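Local structure of 3-methyladenine dna-glycosylase (Archaeoglobus fulgidus, 2JHN) at residues Glu210-Phe215 / Trp221-Val226; Leu225-Ser228 / Asn234-Pro237; Ser117-Ile122 / Glu190-Glu195. The protein belongs to the helix-hairpin-helix (HhH-GPD) superfamily of DNA repair proteins, joining a largely helical body to an antiparallel sheet domain related to the TATA-box binding protein. The protein carries 1 engineered substitution. All coordinates share one frame; numbering follows the deposited sequence.

Helix 220-229 is common to contact 1 and contact 2, which share Leu225 and Val226 and have centres about 9 Å apart. Contact 1 pairs this helix with helix 205-213 in the helix-hairpin-helix, and contact 2 joins it to the loop that follows. Glu224 connects the two, with its CG 3.7 Å from Val235 CG1. The centre of contact 3 lies about 12 Å from that of contact 1 and about 17 Å from that of contact 2. It meets contact 1 through Phe215, whose CE1 is 3.7 Å from Ile191 CD1. The sodium ion bound by Thr213 and Phe215 of contact 1 lies about 10 Å from the side chain of Ile191 in contact 3.

Contact 1 of 3, residues Glu210-Phe215 / Trp221-Val226; sequences EYLTSF and WTAELV. With NA (sodium ion), chain E.
The two helix segments come closest at Leu212 and Ala223, whose CA atoms are 5.7 Å apart, a short separation consistent with the small side chain of Ala223. Its CB is met by two residues of 210-215: Leu212 CB lies 3.9 Å from it, and Thr213 CG2 presses nearer still, at 3.5 Å. The torsion of Thr213 (chi1 55°) separates the roles of its branches, sending the methyl across to Ala223 while OG1 stays with its own helix and hydrogen-bonds to Tyr209 O. One helical turn further along 221-226, Leu212 CD1 reaches Val226 CG1 at 3.8 Å, so the side-chain contacts across the pair are between carbon atoms. At the hairpin between the two helices, Thr213 O binds the sodium ion at 2.3 Å. Phe215 O binds the same sodium ion at 2.5 Å, and Ile218 O and two waters complete its shell. Backbone carbonyls gathered round a cation in this way are a known feature of helix-hairpin-helix motifs. Helix 118-127 packs against the pair, with Ile122 touching both Leu212 and Val226, while Phe215 packs against helix 182-192 through Leu187.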
ATOM      1  N   GLU A 210      -3.685   5.276  18.965  0.50 14.05           N
ATOM      2  CA  GLU A 210      -3.229   6.262  19.947  0.50 14.31           C
ATOM      3  C   GLU A 210      -1.730   6.529  19.832  0.50 13.93           C
ATOM      4  O   GLU A 210      -1.282   7.643  20.068  0.50 14.36           O
ATOM      5  CB  GLU A 210      -3.605   5.837  21.372  0.50 14.70           C
ATOM      6  CG  GLU A 210      -5.092   5.933  21.666  0.50 17.27           C
ATOM      7  CD  GLU A 210      -5.622   7.368  21.618  0.50 20.17           C
ATOM      8  OE1 GLU A 210      -4.937   8.278  22.140  0.50 22.47           O
ATOM      9  OE2 GLU A 210      -6.731   7.581  21.077  0.50 21.09           O
ATOM     10  N   TYR A 211      -0.956   5.521  19.442  1.00 14.01           N
ATOM     11  CA  TYR A 211       0.463   5.732  19.196  1.00 14.03           C
ATOM     12  C   TYR A 211       0.678   6.660  17.995  1.00 13.14           C
ATOM     13  O   TYR A 211       1.401   7.671  18.092  1.00 12.74           O
ATOM     14  CB  TYR A 211       1.188   4.410  19.020  1.00 14.36           C
ATOM     15  CG  TYR A 211       2.637   4.546  18.600  1.00 15.21           C
ATOM     16  CD1 TYR A 211       3.622   4.896  19.525  1.00 14.60           C
ATOM     17  CD2 TYR A 211       3.018   4.319  17.271  1.00 16.65           C
ATOM     18  CE1 TYR A 211       4.978   5.025  19.131  1.00 14.80           C
ATOM     19  CE2 TYR A 211       4.338   4.434  16.857  1.00 15.92           C
ATOM     20  CZ  TYR A 211       5.320   4.793  17.803  1.00 17.67           C
ATOM     21  OH  TYR A 211       6.630   4.879  17.406  1.00 16.33           O
ATOM     22  N   LEU A 212       0.024   6.345  16.877  1.00 11.79           N
ATOM     23  CA  LEU A 212       0.213   7.158  15.665  1.00 11.57           C
ATOM     24  C   LEU A 212      -0.202   8.610  15.910  1.00 12.35           C
ATOM     25  O   LEU A 212       0.550   9.521  15.616  1.00 12.61           O
ATOM     26  CB  LEU A 212      -0.536   6.549  14.464  1.00 11.50           C
ATOM     27  CG  LEU A 212       0.084   5.208  14.044  1.00  9.89           C
ATOM     28  CD1 LEU A 212      -0.919   4.434  13.192  1.00 10.29           C
ATOM     29  CD2 LEU A 212       1.381   5.485  13.279  1.00 11.53           C
ATOM     30  N   THR A 213      -1.369   8.808  16.518  1.00 13.20           N
ATOM     31  CA  THR A 213      -1.918  10.144  16.690  1.00 13.78           C
ATOM     32  C   THR A 213      -1.204  10.912  17.805  1.00 14.25           C
ATOM     33  O   THR A 213      -1.374  12.126  17.907  1.00 15.00           O
ATOM     34  CB  THR A 213      -3.449  10.155  16.944  1.00 12.41           C
ATOM     35  OG1 THR A 213      -3.766   9.318  18.064  1.00 14.30           O
ATOM     36  CG2 THR A 213      -4.209   9.679  15.699  1.00 13.94           C
ATOM     37  N   SER A 214      -0.404  10.216  18.601  1.00 14.46           N
ATOM     38  CA  SER A 214       0.434  10.850  19.635  1.00 16.30           C
ATOM     39  C   SER A 214       1.560  11.729  19.045  1.00 17.23           C
ATOM     40  O   SER A 214       2.147  12.564  19.755  1.00 18.50           O
ATOM     41  CB  SER A 214       0.988   9.803  20.625  1.00 15.98           C
ATOM     42  OG  SER A 214       2.193   9.221  20.159  1.00 17.37           O
ATOM     43  N   PHE A 215       1.873  11.545  17.764  1.00 16.65           N
ATOM     44  CA  PHE A 215       2.814  12.426  17.080  1.00 16.96           C
ATOM     45  C   PHE A 215       2.102  13.685  16.585  1.00 18.07           C
ATOM     46  O   PHE A 215       1.026  13.606  16.002  1.00 16.77           O
ATOM     47  CB  PHE A 215       3.486  11.681  15.913  1.00 17.18           C
ATOM     48  CG  PHE A 215       4.380  10.553  16.357  1.00 17.57           C
ATOM     49  CD1 PHE A 215       5.750  10.761  16.551  1.00 17.47           C
ATOM     50  CD2 PHE A 215       3.858   9.285  16.591  1.00 15.69           C
ATOM     51  CE1 PHE A 215       6.574   9.715  16.973  1.00 19.27           C
ATOM     52  CE2 PHE A 215       4.695   8.222  17.004  1.00 18.27           C
ATOM     53  CZ  PHE A 215       6.038   8.447  17.197  1.00 19.58           C
ATOM     54  N   TRP A 221      -7.067  10.932   9.911  1.00 10.82           N
ATOM     55  CA  TRP A 221      -6.984  10.419   8.548  1.00 12.76           C
ATOM     56  C   TRP A 221      -5.676   9.668   8.308  1.00 11.74           C
ATOM     57  O   TRP A 221      -5.706   8.524   7.882  1.00 11.53           O
ATOM     58  CB  TRP A 221      -7.169  11.528   7.501  1.00 14.53           C
ATOM     59  CG  TRP A 221      -6.870  11.064   6.115  1.00 18.39           C
ATOM     60  CD1 TRP A 221      -7.517  10.069   5.410  1.00 19.69           C
ATOM     61  CD2 TRP A 221      -5.830  11.544   5.265  1.00 21.45           C
ATOM     62  NE1 TRP A 221      -6.938   9.923   4.168  1.00 21.85           N
ATOM     63  CE2 TRP A 221      -5.903  10.814   4.054  1.00 19.93           C
ATOM     64  CE3 TRP A 221      -4.848  12.546   5.398  1.00 22.74           C
ATOM     65  CZ2 TRP A 221      -5.017  11.038   2.983  1.00 22.48           C
ATOM     66  CZ3 TRP A 221      -3.981  12.782   4.329  1.00 22.34           C
ATOM     67  CH2 TRP A 221      -4.068  12.023   3.139  1.00 21.94           C
ATOM     68  N   THR A 222      -4.542  10.297   8.613  1.00 11.10           N
ATOM     69  CA  THR A 222      -3.239   9.640   8.451  1.00 11.19           C
ATOM     70  C   THR A 222      -3.154   8.355   9.284  1.00 10.46           C
ATOM     71  O   THR A 222      -2.631   7.338   8.809  1.00  9.85           O
ATOM     72  CB  THR A 222      -2.121  10.596   8.843  1.00 12.39           C
ATOM     73  OG1 THR A 222      -2.162  11.714   7.937  1.00 14.47           O
ATOM     74  CG2 THR A 222      -0.737   9.877   8.793  1.00 11.94           C
ATOM     75  N   ALA A 223      -3.671   8.389  10.509  1.00  9.08           N
ATOM     76  CA  ALA A 223      -3.549   7.221  11.397  1.00  9.90           C
ATOM     77  C   ALA A 223      -4.409   6.057  10.835  1.00  9.91           C
ATOM     78  O   ALA A 223      -3.944   4.891  10.746  1.00  9.91           O
ATOM     79  CB  ALA A 223      -3.931   7.589  12.864  1.00 10.20           C
ATOM     80  N   GLU A 224      -5.639   6.373  10.437  1.00  9.65           N
ATOM     81  CA  GLU A 224      -6.538   5.342   9.867  1.00 10.59           C
ATOM     82  C   GLU A 224      -6.046   4.811   8.527  1.00  9.59           C
ATOM     83  O   GLU A 224      -6.173   3.599   8.262  1.00 10.32           O
ATOM     84  CB  GLU A 224      -7.991   5.818   9.783  1.00  9.90           C
ATOM     85  CG  GLU A 224      -8.581   6.110  11.178  1.00 11.06           C
ATOM     86  CD  GLU A 224     -10.032   6.522  11.146  1.00 13.73           C
ATOM     87  OE1 GLU A 224     -10.530   6.919  10.053  1.00 14.37           O
ATOM     88  OE2 GLU A 224     -10.672   6.415  12.235  1.00 14.26           O
ATOM     89  N   LEU A 225      -5.493   5.683   7.697  1.00 10.48           N
ATOM     90  CA  LEU A 225      -4.873   5.236   6.428  1.00 10.82           C
ATOM     91  C   LEU A 225      -3.700   4.267   6.720  1.00 10.25           C
ATOM     92  O   LEU A 225      -3.624   3.176   6.150  1.00 10.21           O
ATOM     93  CB  LEU A 225      -4.403   6.442   5.605  1.00 10.93           C
ATOM     94  CG  LEU A 225      -3.992   6.237   4.158  1.00 12.11           C
ATOM     95  CD1 LEU A 225      -5.240   5.767   3.374  1.00 13.97           C
ATOM     96  CD2 LEU A 225      -3.476   7.602   3.630  1.00 13.18           C
ATOM     97  N   VAL A 226      -2.826   4.637   7.651  1.00  9.88           N
ATOM     98  CA  VAL A 226      -1.702   3.735   8.044  1.00  9.23           C
ATOM     99  C   VAL A 226      -2.234   2.398   8.529  1.00  9.22           C
ATOM    100  O   VAL A 226      -1.774   1.345   8.080  1.00  7.92           O
ATOM    101  CB  VAL A 226      -0.795   4.380   9.101  1.00  8.79           C
ATOM    102  CG1 VAL A 226       0.147   3.322   9.764  1.00  9.64           C
ATOM    103  CG2 VAL A 226       0.019   5.532   8.461  1.00  9.74           C
TER
HETATM  104 NA    NA E1298      -1.358  13.928  16.445  1.00 18.75          NA
HETATM  105  O   HOH W   1      -1.450  16.111  15.336  1.00 17.01           O
HETATM  106  O   HOH W   2      -3.788  14.340  16.990  1.00 19.18           O

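Contact 2 of 3, residues Leu225-Ser228 / Asn234-Pro237; sequences LVLS and NVFP
Leu227 and Val235 face each other with their CB atoms 4.0 Å apart, and their side chains meet at a slant. The branches of Val235 divide the contact: CG2 approaches Leu227 CB, while CG1, anti to the backbone N (chi1 172°), meets Leu227 CD1 at 4.2 Å. Val235 therefore touches Leu227 at two points, CB and the CD1 methyl.

Ser228 takes the next place and offers carbon to the loop. Its CB stands 3.3 Å from Val235 O, the closest approach across the two segments. A chi1 of 51° turns OG back toward its own helix, where it hydrogen-bonds to Glu224 O, so the hydroxyl is engaged inside helix 220-229. The CG and CD atoms of Pro237 come up to Ser228 OG, with CG at 3.9 Å. The adjacent ring atom, Pro237 CB, sits 4.0 Å from Leu225 N, so the ring reaches from Ser228 back to Leu225. Leu225 adds a looser touch, its CD1 4.4 Å from Pro237 CG.

The CA pairings run in opposite chain directions: Ser228 with Val235 and Leu225 with Pro237. The chain has thus turned back along helix 220-229, and a backbone hydrogen bond between Leu227 and Lys233 helps to hold the return. Leu278 of helix 274-287 touches both Ser228 and Pro237 and adds to the burial. A proline-bearing loop that leaves the second helix of a helix-hairpin-helix and leads to the next helix, here 241-251, is characteristic of the HhH-GPD fold.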
ATOM      1  N   LEU A 225      -5.493   5.683   7.697  1.00 10.48           N
ATOM      2  CA  LEU A 225      -4.873   5.236   6.428  1.00 10.82           C
ATOM      3  C   LEU A 225      -3.700   4.267   6.720  1.00 10.25           C
ATOM      4  O   LEU A 225      -3.624   3.176   6.150  1.00 10.21           O
ATOM      5  CB  LEU A 225      -4.403   6.442   5.605  1.00 10.93           C
ATOM      6  CG  LEU A 225      -3.992   6.237   4.158  1.00 12.11           C
ATOM      7  CD1 LEU A 225      -5.240   5.767   3.374  1.00 13.97           C
ATOM      8  CD2 LEU A 225      -3.476   7.602   3.630  1.00 13.18           C
ATOM      9  N   VAL A 226      -2.826   4.637   7.651  1.00  9.88           N
ATOM     10  CA  VAL A 226      -1.702   3.735   8.044  1.00  9.23           C
ATOM     11  C   VAL A 226      -2.234   2.398   8.529  1.00  9.22           C
ATOM     12  O   VAL A 226      -1.774   1.345   8.080  1.00  7.92           O
ATOM     13  CB  VAL A 226      -0.795   4.380   9.101  1.00  8.79           C
ATOM     14  CG1 VAL A 226       0.147   3.322   9.764  1.00  9.64           C
ATOM     15  CG2 VAL A 226       0.019   5.532   8.461  1.00  9.74           C
ATOM     16  N   LEU A 227      -3.206   2.440   9.445  1.00  8.97           N
ATOM     17  CA  LEU A 227      -3.770   1.242  10.021  1.00 10.50           C
ATOM     18  C   LEU A 227      -4.254   0.259   8.934  1.00 10.11           C
ATOM     19  O   LEU A 227      -3.984  -0.930   9.007  1.00 10.65           O
ATOM     20  CB  LEU A 227      -4.922   1.592  10.975  1.00  9.05           C
ATOM     21  CG  LEU A 227      -4.390   1.934  12.398  1.00 12.40           C
ATOM     22  CD1 LEU A 227      -5.402   2.740  13.172  1.00 14.33           C
ATOM     23  CD2 LEU A 227      -4.104   0.629  13.132  1.00 15.74           C
ATOM     24  N   SER A 228      -4.932   0.782   7.939  1.00 10.25           N
ATOM     25  CA  SER A 228      -5.513  -0.070   6.883  1.00 11.45           C
ATOM     26  C   SER A 228      -4.483  -0.455   5.812  1.00 11.04           C
ATOM     27  O   SER A 228      -4.323  -1.649   5.496  1.00 12.54           O
ATOM     28  CB  SER A 228      -6.718   0.624   6.251  1.00 11.79           C
ATOM     29  OG  SER A 228      -6.423   1.944   5.841  1.00 14.62           O
ATOM     30  N   ASN A 234      -8.506  -3.751   9.949  1.00 13.31           N
ATOM     31  CA  ASN A 234      -9.803  -3.408   9.402  1.00 15.01           C
ATOM     32  C   ASN A 234     -10.333  -2.094   9.993  1.00 15.93           C
ATOM     33  O   ASN A 234     -11.328  -2.067  10.742  1.00 16.07           O
ATOM     34  CB  ASN A 234     -10.782  -4.558   9.614  1.00 14.90           C
ATOM     35  CG  ASN A 234     -12.045  -4.404   8.782  1.00 17.25           C
ATOM     36  OD1 ASN A 234     -11.997  -3.876   7.669  1.00 19.93           O
ATOM     37  ND2 ASN A 234     -13.175  -4.848   9.320  1.00 16.87           N
ATOM     38  N   VAL A 235      -9.642  -1.005   9.663  1.00 15.84           N
ATOM     39  CA  VAL A 235      -9.994   0.322  10.115  1.00 17.14           C
ATOM     40  C   VAL A 235     -10.310   1.098   8.843  1.00 17.23           C
ATOM     41  O   VAL A 235      -9.533   1.083   7.881  1.00 18.94           O
ATOM     42  CB  VAL A 235      -8.832   0.942  10.926  1.00 18.00           C
ATOM     43  CG1 VAL A 235      -9.081   2.396  11.244  1.00 19.58           C
ATOM     44  CG2 VAL A 235      -8.615   0.130  12.221  1.00 18.32           C
ATOM     45  N   PHE A 236     -11.464   1.734   8.792  1.00 15.61           N
ATOM     46  CA  PHE A 236     -11.895   2.267   7.505  1.00 14.64           C
ATOM     47  C   PHE A 236     -11.716   3.777   7.516  1.00 13.65           C
ATOM     48  O   PHE A 236     -12.395   4.464   8.294  1.00 13.17           O
ATOM     49  CB  PHE A 236     -13.345   1.857   7.206  1.00 15.03           C
ATOM     50  CG  PHE A 236     -13.779   2.156   5.786  1.00 14.80           C
ATOM     51  CD1 PHE A 236     -13.405   1.299   4.733  1.00 15.15           C
ATOM     52  CD2 PHE A 236     -14.554   3.279   5.509  1.00 16.14           C
ATOM     53  CE1 PHE A 236     -13.812   1.570   3.400  1.00 16.10           C
ATOM     54  CE2 PHE A 236     -14.966   3.582   4.203  1.00 16.32           C
ATOM     55  CZ  PHE A 236     -14.591   2.709   3.140  1.00 16.40           C
ATOM     56  N   PRO A 237     -10.799   4.299   6.666  1.00 13.07           N
ATOM     57  CA  PRO A 237     -10.433   5.734   6.676  1.00 13.41           C
ATOM     58  C   PRO A 237     -11.430   6.653   5.956  1.00 13.88           C
ATOM     59  O   PRO A 237     -11.191   7.109   4.821  1.00 15.32           O
ATOM     60  CB  PRO A 237      -9.061   5.748   5.994  1.00 12.54           C
ATOM     61  CG  PRO A 237      -9.147   4.605   4.998  1.00 12.99           C
ATOM     62  CD  PRO A 237     -10.051   3.551   5.627  1.00 13.46           C
TER

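Contact 3 of 3, residues Ser117-Ile122 / Glu190-Glu195; sequences SVFEGI and EIAKEE
Phe119 brings one edge of its ring up to Ile191, whose CG2 lies close to the ring plane, 3.9 Å from CD1. The contact belongs to the helical core of the HhH-GPD fold and joins the start of helix 118-127 to helix 182-192 at Ile191 and Ala192, two helices 68 residues apart in sequence at the nearest ends of these segments.

The Phe119 side chain gains its reach from its first torsion: with CG anti to the backbone N (chi1 -178°), the ring extends over the gap between the helices. The backbones approach to 7.4 Å between the CA atoms of Phe119 and Ala192, and the ring fills part of that interval. Ring atom CE1 comes to 3.7 Å from Ala192 CA, touching the backbone itself, and Ala192 CB lies 3.9 Å from both CE1 and CZ. The short alanine side chain is consistent with this close approach of the ring to the main chain. Gln164 and Ile167 of helix 164-177 also touch Phe119, placing the ring where three helices meet.

A turn further on, Ile122 meets the same isoleucine through its CG2 methyl. That methyl is 4.1 Å from Ile191 CG1 and equally far from Ile191 CG2, so it bears on both branches of its partner. Ile191 packs against both Phe119 and Ile122, which are spaced three residues apart on one helix.

The helix that presents them is capped at its beginning: Ser117 occupies the N-cap position, and its OG accepts a nearly straight hydrogen bond from Glu120 N (3.1 Å, 163° at the hydrogen).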
ATOM      1  N   SER A 117       7.235  -2.322   4.865  1.00 12.94           N
ATOM      2  CA  SER A 117       7.579  -2.155   6.286  1.00 11.97           C
ATOM      3  C   SER A 117       6.661  -1.092   6.877  1.00 11.98           C
ATOM      4  O   SER A 117       6.143  -0.234   6.149  1.00  9.29           O
ATOM      5  CB  SER A 117       9.054  -1.725   6.499  1.00 12.36           C
ATOM      6  OG  SER A 117       9.312  -0.373   6.081  1.00  9.10           O
ATOM      7  N   VAL A 118       6.506  -1.126   8.206  1.00 11.03           N
ATOM      8  CA  VAL A 118       5.723  -0.105   8.913  1.00 11.18           C
ATOM      9  C   VAL A 118       6.312   1.290   8.691  1.00 11.19           C
ATOM     10  O   VAL A 118       5.581   2.269   8.452  1.00  9.86           O
ATOM     11  CB  VAL A 118       5.673  -0.422  10.437  1.00 11.34           C
ATOM     12  CG1 VAL A 118       5.039   0.750  11.241  1.00 13.07           C
ATOM     13  CG2 VAL A 118       4.911  -1.722  10.659  1.00 11.64           C
ATOM     14  N   PHE A 119       7.636   1.395   8.829  1.00 11.04           N
ATOM     15  CA  PHE A 119       8.315   2.652   8.561  1.00 10.56           C
ATOM     16  C   PHE A 119       7.979   3.235   7.184  1.00  9.85           C
ATOM     17  O   PHE A 119       7.614   4.401   7.081  1.00  8.23           O
ATOM     18  CB  PHE A 119       9.851   2.546   8.690  1.00 11.58           C
ATOM     19  CG  PHE A 119      10.533   3.850   8.459  1.00 10.95           C
ATOM     20  CD1 PHE A 119      10.256   4.939   9.292  1.00 11.95           C
ATOM     21  CD2 PHE A 119      11.431   4.012   7.416  1.00 13.35           C
ATOM     22  CE1 PHE A 119      10.870   6.160   9.104  1.00 13.32           C
ATOM     23  CE2 PHE A 119      12.082   5.275   7.205  1.00 13.97           C
ATOM     24  CZ  PHE A 119      11.801   6.332   8.044  1.00 13.58           C
ATOM     25  N   GLU A 120       8.065   2.411   6.140  1.00  9.55           N
ATOM     26  CA  GLU A 120       7.728   2.876   4.794  1.00  9.47           C
ATOM     27  C   GLU A 120       6.269   3.359   4.723  1.00  9.67           C
ATOM     28  O   GLU A 120       5.986   4.408   4.133  1.00  9.33           O
ATOM     29  CB  GLU A 120       8.026   1.786   3.765  1.00 10.05           C
ATOM     30  CG  GLU A 120       7.558   2.122   2.335  1.00 10.02           C
ATOM     31  CD  GLU A 120       7.668   0.946   1.370  1.00 10.12           C
ATOM     32  OE1 GLU A 120       8.101  -0.156   1.772  1.00 12.22           O
ATOM     33  OE2 GLU A 120       7.296   1.159   0.174  1.00 14.98           O
ATOM     34  N   GLY A 121       5.352   2.583   5.301  1.00  8.56           N
ATOM     35  CA  GLY A 121       3.919   2.944   5.311  1.00  9.09           C
ATOM     36  C   GLY A 121       3.650   4.274   6.000  1.00  9.32           C
ATOM     37  O   GLY A 121       2.912   5.109   5.470  1.00  9.19           O
ATOM     38  N   ILE A 122       4.257   4.491   7.175  1.00  9.09           N
ATOM     39  CA  ILE A 122       4.084   5.781   7.860  1.00  9.88           C
ATOM     40  C   ILE A 122       4.669   6.956   7.057  1.00  9.94           C
ATOM     41  O   ILE A 122       3.992   7.973   6.865  1.00  9.57           O
ATOM     42  CB  ILE A 122       4.640   5.787   9.333  1.00  9.59           C
ATOM     43  CG1 ILE A 122       3.930   4.721  10.182  1.00 10.10           C
ATOM     44  CG2 ILE A 122       4.462   7.206   9.960  1.00 10.42           C
ATOM     45  CD1 ILE A 122       4.629   4.439  11.531  1.00 10.61           C
ATOM     46  N   GLU A 190      11.473  12.366  12.835  1.00 18.98           N
ATOM     47  CA  GLU A 190      10.945  12.010  14.157  1.00 19.34           C
ATOM     48  C   GLU A 190      10.558  10.516  14.265  1.00 18.48           C
ATOM     49  O   GLU A 190      10.973   9.798  15.185  1.00 17.60           O
ATOM     50  CB  GLU A 190       9.749  12.916  14.485  1.00 19.44           C
ATOM     51  CG  GLU A 190       9.375  12.967  15.957  1.00 22.10           C
ATOM     52  CD  GLU A 190       8.150  13.862  16.263  1.00 22.51           C
ATOM     53  OE1 GLU A 190       7.847  14.817  15.502  1.00 28.05           O
ATOM     54  OE2 GLU A 190       7.509  13.614  17.311  1.00 28.96           O
ATOM     55  N   ILE A 191       9.796  10.049  13.282  1.00 17.02           N
ATOM     56  CA  ILE A 191       9.388   8.657  13.213  1.00 16.49           C
ATOM     57  C   ILE A 191      10.602   7.728  13.060  1.00 15.60           C
ATOM     58  O   ILE A 191      10.659   6.651  13.672  1.00 15.30           O
ATOM     59  CB  ILE A 191       8.347   8.452  12.068  1.00 16.37           C
ATOM     60  CG1 ILE A 191       7.045   9.264  12.336  1.00 16.71           C
ATOM     61  CG2 ILE A 191       8.111   6.967  11.805  1.00 16.51           C
ATOM     62  CD1 ILE A 191       6.193   8.728  13.463  1.00 19.06           C
ATOM     63  N   ALA A 192      11.596   8.158  12.278  1.00 16.37           N
ATOM     64  CA  ALA A 192      12.819   7.351  12.061  1.00 15.95           C
ATOM     65  C   ALA A 192      13.605   7.013  13.353  1.00 16.82           C
ATOM     66  O   ALA A 192      14.290   5.980  13.446  1.00 16.28           O
ATOM     67  CB  ALA A 192      13.742   8.042  11.017  1.00 15.72           C
ATOM     68  N   LYS A 193      13.505   7.891  14.339  1.00 17.58           N
ATOM     69  CA  LYS A 193      14.112   7.657  15.669  1.00 18.59           C
ATOM     70  C   LYS A 193      13.468   6.537  16.508  1.00 19.06           C
ATOM     71  O   LYS A 193      14.044   6.083  17.499  1.00 17.98           O
ATOM     72  CB  LYS A 193      14.103   8.970  16.469  1.00 19.20           C
ATOM     73  CG  LYS A 193      15.027  10.024  15.897  1.00 21.12           C
ATOM     74  CD  LYS A 193      14.903  11.346  16.645  1.00 25.67           C
ATOM     75  CE  LYS A 193      15.748  12.417  15.990  1.00 28.23           C
ATOM     76  NZ  LYS A 193      15.629  13.704  16.732  1.00 32.50           N
ATOM     77  N   GLU A 194      12.266   6.097  16.127  1.00 18.49           N
ATOM     78  CA  GLU A 194      11.527   5.103  16.911  1.00 19.09           C
ATOM     79  C   GLU A 194      12.115   3.710  16.756  1.00 20.14           C
ATOM     80  O   GLU A 194      12.404   3.263  15.649  1.00 20.86           O
ATOM     81  CB  GLU A 194      10.039   5.104  16.525  1.00 19.43           C
ATOM     82  CG  GLU A 194       9.323   6.415  16.819  1.00 18.60           C
ATOM     83  CD  GLU A 194       9.070   6.602  18.311  1.00 19.54           C
ATOM     84  OE1 GLU A 194       8.265   5.856  18.898  1.00 20.72           O
ATOM     85  OE2 GLU A 194       9.709   7.471  18.914  1.00 24.66           O
ATOM     86  N   GLU A 195      12.302   3.024  17.878  1.00 20.47           N
ATOM     87  CA  GLU A 195      12.788   1.650  17.867  1.00 21.60           C
ATOM     88  C   GLU A 195      11.621   0.682  17.767  1.00 20.78           C
ATOM     89  O   GLU A 195      10.495   1.031  18.139  1.00 21.63           O
ATOM     90  CB  GLU A 195      13.573   1.357  19.152  1.00 22.70           C
ATOM     91  CG  GLU A 195      14.934   2.007  19.175  0.70 25.43           C
ATOM     92  CD  GLU A 195      15.993   1.122  18.567  0.70 29.30           C
ATOM     93  OE1 GLU A 195      15.647   0.064  17.984  0.70 30.90           O
ATOM     94  OE2 GLU A 195      17.182   1.480  18.676  0.70 32.09           O
TER